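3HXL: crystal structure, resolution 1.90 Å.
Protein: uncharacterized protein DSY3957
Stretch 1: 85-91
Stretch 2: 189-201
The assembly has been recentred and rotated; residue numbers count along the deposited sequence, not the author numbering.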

# COMPACT_ATOMS: atom_id res chain seq x y z
N LEU A 85 -0.07 4.30 -3.49
CA LEU A 85 -0.41 2.89 -3.48
C LEU A 85 0.47 2.13 -4.45
O LEU A 85 0.62 2.52 -5.61
CB LEU A 85 -1.88 2.67 -3.89
CG LEU A 85 -2.29 1.22 -4.18
CD1 LEU A 85 -2.21 0.41 -2.89
CD2 LEU A 85 -3.71 1.16 -4.74
N LEU A 86 1.09 1.06 -3.97
CA LEU A 86 1.91 0.22 -4.81
C LEU A 86 1.00 -0.99 -5.04
O LEU A 86 0.80 -1.83 -4.16
CB LEU A 86 3.21 -0.18 -4.09
CG LEU A 86 4.10 0.99 -3.67
CD1 LEU A 86 5.35 0.46 -2.99
CD2 LEU A 86 4.47 1.84 -4.88
N LEU A 87 0.42 -1.03 -6.24
CA LEU A 87 -0.51 -2.08 -6.64
C LEU A 87 0.13 -3.16 -7.49
O LEU A 87 0.91 -2.88 -8.40
CB LEU A 87 -1.66 -1.44 -7.43
CG LEU A 87 -2.72 -2.37 -8.05
CD1 LEU A 87 -3.49 -3.09 -6.97
CD2 LEU A 87 -3.66 -1.53 -8.91
N TYR A 88 -0.21 -4.41 -7.19
CA TYR A 88 0.34 -5.54 -7.92
C TYR A 88 -0.80 -6.43 -8.39
O TYR A 88 -1.55 -6.97 -7.58
CB TYR A 88 1.27 -6.32 -7.01
CG TYR A 88 2.10 -7.38 -7.69
CD1 TYR A 88 3.33 -7.07 -8.27
CD2 TYR A 88 1.66 -8.71 -7.73
CE1 TYR A 88 4.12 -8.06 -8.86
CE2 TYR A 88 2.44 -9.70 -8.32
CZ TYR A 88 3.66 -9.37 -8.88
OH TYR A 88 4.44 -10.36 -9.43
N ARG A 89 -0.96 -6.59 -9.71
CA ARG A 89 -2.01 -7.45 -10.22
C ARG A 89 -1.48 -8.88 -10.26
O ARG A 89 -0.53 -9.18 -10.98
CB ARG A 89 -2.46 -7.03 -11.62
CG ARG A 89 -3.62 -7.87 -12.11
CD ARG A 89 -3.93 -7.66 -13.59
NE ARG A 89 -5.03 -8.52 -14.00
CZ ARG A 89 -5.49 -8.61 -15.24
NH1 ARG A 89 -4.95 -7.89 -16.22
NH2 ARG A 89 -6.50 -9.43 -15.50
N LEU A 90 -2.10 -9.76 -9.48
CA LEU A 90 -1.69 -11.15 -9.34
C LEU A 90 -2.00 -12.09 -10.49
O LEU A 90 -1.38 -13.15 -10.60
CB LEU A 90 -2.33 -11.73 -8.08
CG LEU A 90 -2.00 -11.08 -6.73
CD1 LEU A 90 -3.12 -11.36 -5.76
CD2 LEU A 90 -0.66 -11.60 -6.20
N ASN A 91 -2.95 -11.72 -11.34
CA ASN A 91 -3.37 -12.56 -12.46
C ASN A 91 -3.20 -11.90 -13.82
O ASN A 91 -3.49 -10.71 -13.99
CB ASN A 91 -4.83 -12.95 -12.26
CG ASN A 91 -5.75 -11.74 -12.24
OD1 ASN A 91 -5.45 -10.73 -11.61
ND2 ASN A 91 -6.88 -11.85 -12.92
N ILE A 189 3.80 -15.01 -3.83
CA ILE A 189 5.21 -15.10 -3.51
C ILE A 189 5.94 -14.13 -4.43
O ILE A 189 6.88 -13.46 -4.01
CB ILE A 189 5.75 -16.54 -3.73
CG1 ILE A 189 5.09 -17.50 -2.74
CG2 ILE A 189 7.27 -16.56 -3.57
CD1 ILE A 189 5.31 -17.12 -1.27
N ASP A 190 5.51 -14.05 -5.68
CA ASP A 190 6.12 -13.15 -6.63
C ASP A 190 5.89 -11.71 -6.14
O ASP A 190 6.78 -10.87 -6.19
CB ASP A 190 5.49 -13.33 -8.03
CG ASP A 190 5.52 -14.78 -8.50
OD1 ASP A 190 6.46 -15.51 -8.13
OD2 ASP A 190 4.61 -15.18 -9.25
N TYR A 191 4.68 -11.45 -5.65
CA TYR A 191 4.34 -10.12 -5.12
C TYR A 191 5.30 -9.71 -4.02
O TYR A 191 5.95 -8.68 -4.11
CB TYR A 191 2.91 -10.12 -4.56
CG TYR A 191 2.60 -8.90 -3.69
CD1 TYR A 191 2.59 -7.61 -4.24
CD2 TYR A 191 2.34 -9.04 -2.33
CE1 TYR A 191 2.32 -6.49 -3.44
CE2 TYR A 191 2.07 -7.93 -1.53
CZ TYR A 191 2.06 -6.66 -2.09
OH TYR A 191 1.78 -5.57 -1.30
N LEU A 192 5.37 -10.53 -2.97
CA LEU A 192 6.24 -10.23 -1.83
C LEU A 192 7.67 -9.95 -2.25
O LEU A 192 8.32 -9.05 -1.71
CB LEU A 192 6.21 -11.38 -0.82
CG LEU A 192 4.86 -11.59 -0.12
CD1 LEU A 192 4.90 -12.82 0.76
CD2 LEU A 192 4.53 -10.34 0.70
N ALA A 193 8.17 -10.71 -3.21
CA ALA A 193 9.54 -10.51 -3.67
C ALA A 193 9.67 -9.14 -4.33
O ALA A 193 10.64 -8.43 -4.11
CB ALA A 193 9.92 -11.60 -4.66
N ALA A 194 8.67 -8.76 -5.12
CA ALA A 194 8.70 -7.48 -5.82
C ALA A 194 8.53 -6.29 -4.88
O ALA A 194 9.21 -5.28 -5.03
CB ALA A 194 7.62 -7.45 -6.88
N VAL A 195 7.63 -6.41 -3.92
CA VAL A 195 7.39 -5.31 -2.99
C VAL A 195 8.57 -5.09 -2.04
O VAL A 195 8.85 -3.96 -1.64
CB VAL A 195 6.11 -5.53 -2.16
CG1 VAL A 195 6.32 -6.66 -1.15
CG2 VAL A 195 5.73 -4.24 -1.46
N GLU A 196 9.26 -6.17 -1.71
CA GLU A 196 10.40 -6.09 -0.80
C GLU A 196 11.47 -5.12 -1.27
O GLU A 196 12.24 -4.60 -0.47
CB GLU A 196 11.02 -7.48 -0.62
CG GLU A 196 11.74 -7.62 0.70
CD GLU A 196 12.50 -8.92 0.81
OE1 GLU A 196 11.95 -9.97 0.42
OE2 GLU A 196 13.65 -8.89 1.30
N ILE A 197 11.51 -4.88 -2.57
CA ILE A 197 12.50 -3.98 -3.15
C ILE A 197 12.03 -2.52 -3.11
O ILE A 197 12.83 -1.61 -3.31
CB ILE A 197 12.81 -4.40 -4.60
CG1 ILE A 197 13.26 -5.87 -4.61
CG2 ILE A 197 13.92 -3.53 -5.16
CD1 ILE A 197 13.35 -6.46 -6.00
N PHE A 198 10.75 -2.30 -2.86
CA PHE A 198 10.21 -0.94 -2.79
C PHE A 198 10.23 -0.41 -1.37
O PHE A 198 10.37 -1.17 -0.41
CB PHE A 198 8.76 -0.89 -3.29
CG PHE A 198 8.61 -0.89 -4.78
CD1 PHE A 198 8.74 -2.06 -5.52
CD2 PHE A 198 8.32 0.30 -5.46
CE1 PHE A 198 8.58 -2.06 -6.91
CE2 PHE A 198 8.16 0.31 -6.84
CZ PHE A 198 8.29 -0.87 -7.57
N ASP A 199 10.12 0.90 -1.23
CA ASP A 199 10.03 1.47 0.10
C ASP A 199 8.53 1.65 0.31
O ASP A 199 7.84 2.18 -0.55
CB ASP A 199 10.77 2.80 0.19
CG ASP A 199 12.28 2.61 0.31
OD1 ASP A 199 12.70 1.77 1.14
OD2 ASP A 199 13.04 3.30 -0.41
N PHE A 200 8.04 1.15 1.44
CA PHE A 200 6.62 1.23 1.78
C PHE A 200 6.45 1.14 3.29
O PHE A 200 7.40 0.86 4.01
CB PHE A 200 5.84 0.12 1.07
CG PHE A 200 6.18 -1.27 1.53
CD1 PHE A 200 5.42 -1.90 2.52
CD2 PHE A 200 7.27 -1.95 0.99
CE1 PHE A 200 5.75 -3.19 2.96
CE2 PHE A 200 7.60 -3.23 1.42
CZ PHE A 200 6.83 -3.86 2.41
N ASN A 201 5.23 1.38 3.77
CA ASN A 201 4.97 1.34 5.20
C ASN A 201 4.06 0.19 5.58
O ASN A 201 4.33 -0.52 6.54
CB ASN A 201 4.30 2.65 5.65
CG ASN A 201 5.16 3.86 5.37
OD1 ASN A 201 6.21 4.03 5.99
ND2 ASN A 201 4.73 4.69 4.44
O HOH W 1 3.33 -12.62 -10.49

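Residues 85–89 form the end of a β-strand, and the second stretch opens in a helix that includes residues 189–195 and runs roughly antiparallel to it, with 151° between their N-to-C directions. The two axes approach to 9.6 Å, a spacing that leaves room for side chains between the backbones. Tyr88 lies opposite Tyr191, with their CA atoms 6.7 Å apart, and Leu86 opposite Val195, at 8.0 Å between CA atoms. Successive i to i+4 hydrogen bonds hold the helix, among them Val195 N to Tyr191 O at 2.8 Å. A type I turn spans Val195 to Phe198, closed by Phe198 N donating to Val195 O at 2.8 Å.

No direct hydrogen bond joins the two stretches, and the contact is mainly apolar. Strand alternation directs Leu86 and Tyr88 toward the second stretch, while Leu87 between them points away. Tyr88 lies against the helix so that CA of Tyr191 sits over one face of its ring, 3.9 Å from the centroid, in a CH-π contact. The two tyrosine rings meet obliquely, their planes at 53°, and Tyr88 CB approaches Tyr191 CD1 to 3.3 Å. One helical turn on from Asp190, the small side chain of Ala194 places CB 4.1 Å from Tyr88 CE1.

The phenol oxygen reaches past this apolar surface to a water, which lies 2.7 Å from Tyr88 OH and donates to Asp190 OD2 at 3.1 Å. This bridge provides a polar link between the stretches where the aspartate is exposed.

Farther along the second stretch, Leu86 extends its CD1 to the end of the turn and the segment beyond it, 3.7 Å from Phe198 CB and 4.1 Å from Phe200 CB. Beyond the strand, Leu90 adds a lighter contact, its CD2 lying 4.2 Å from Tyr191 CB. Both leucines pack carbon against carbon, with no side-chain polar group to satisfy.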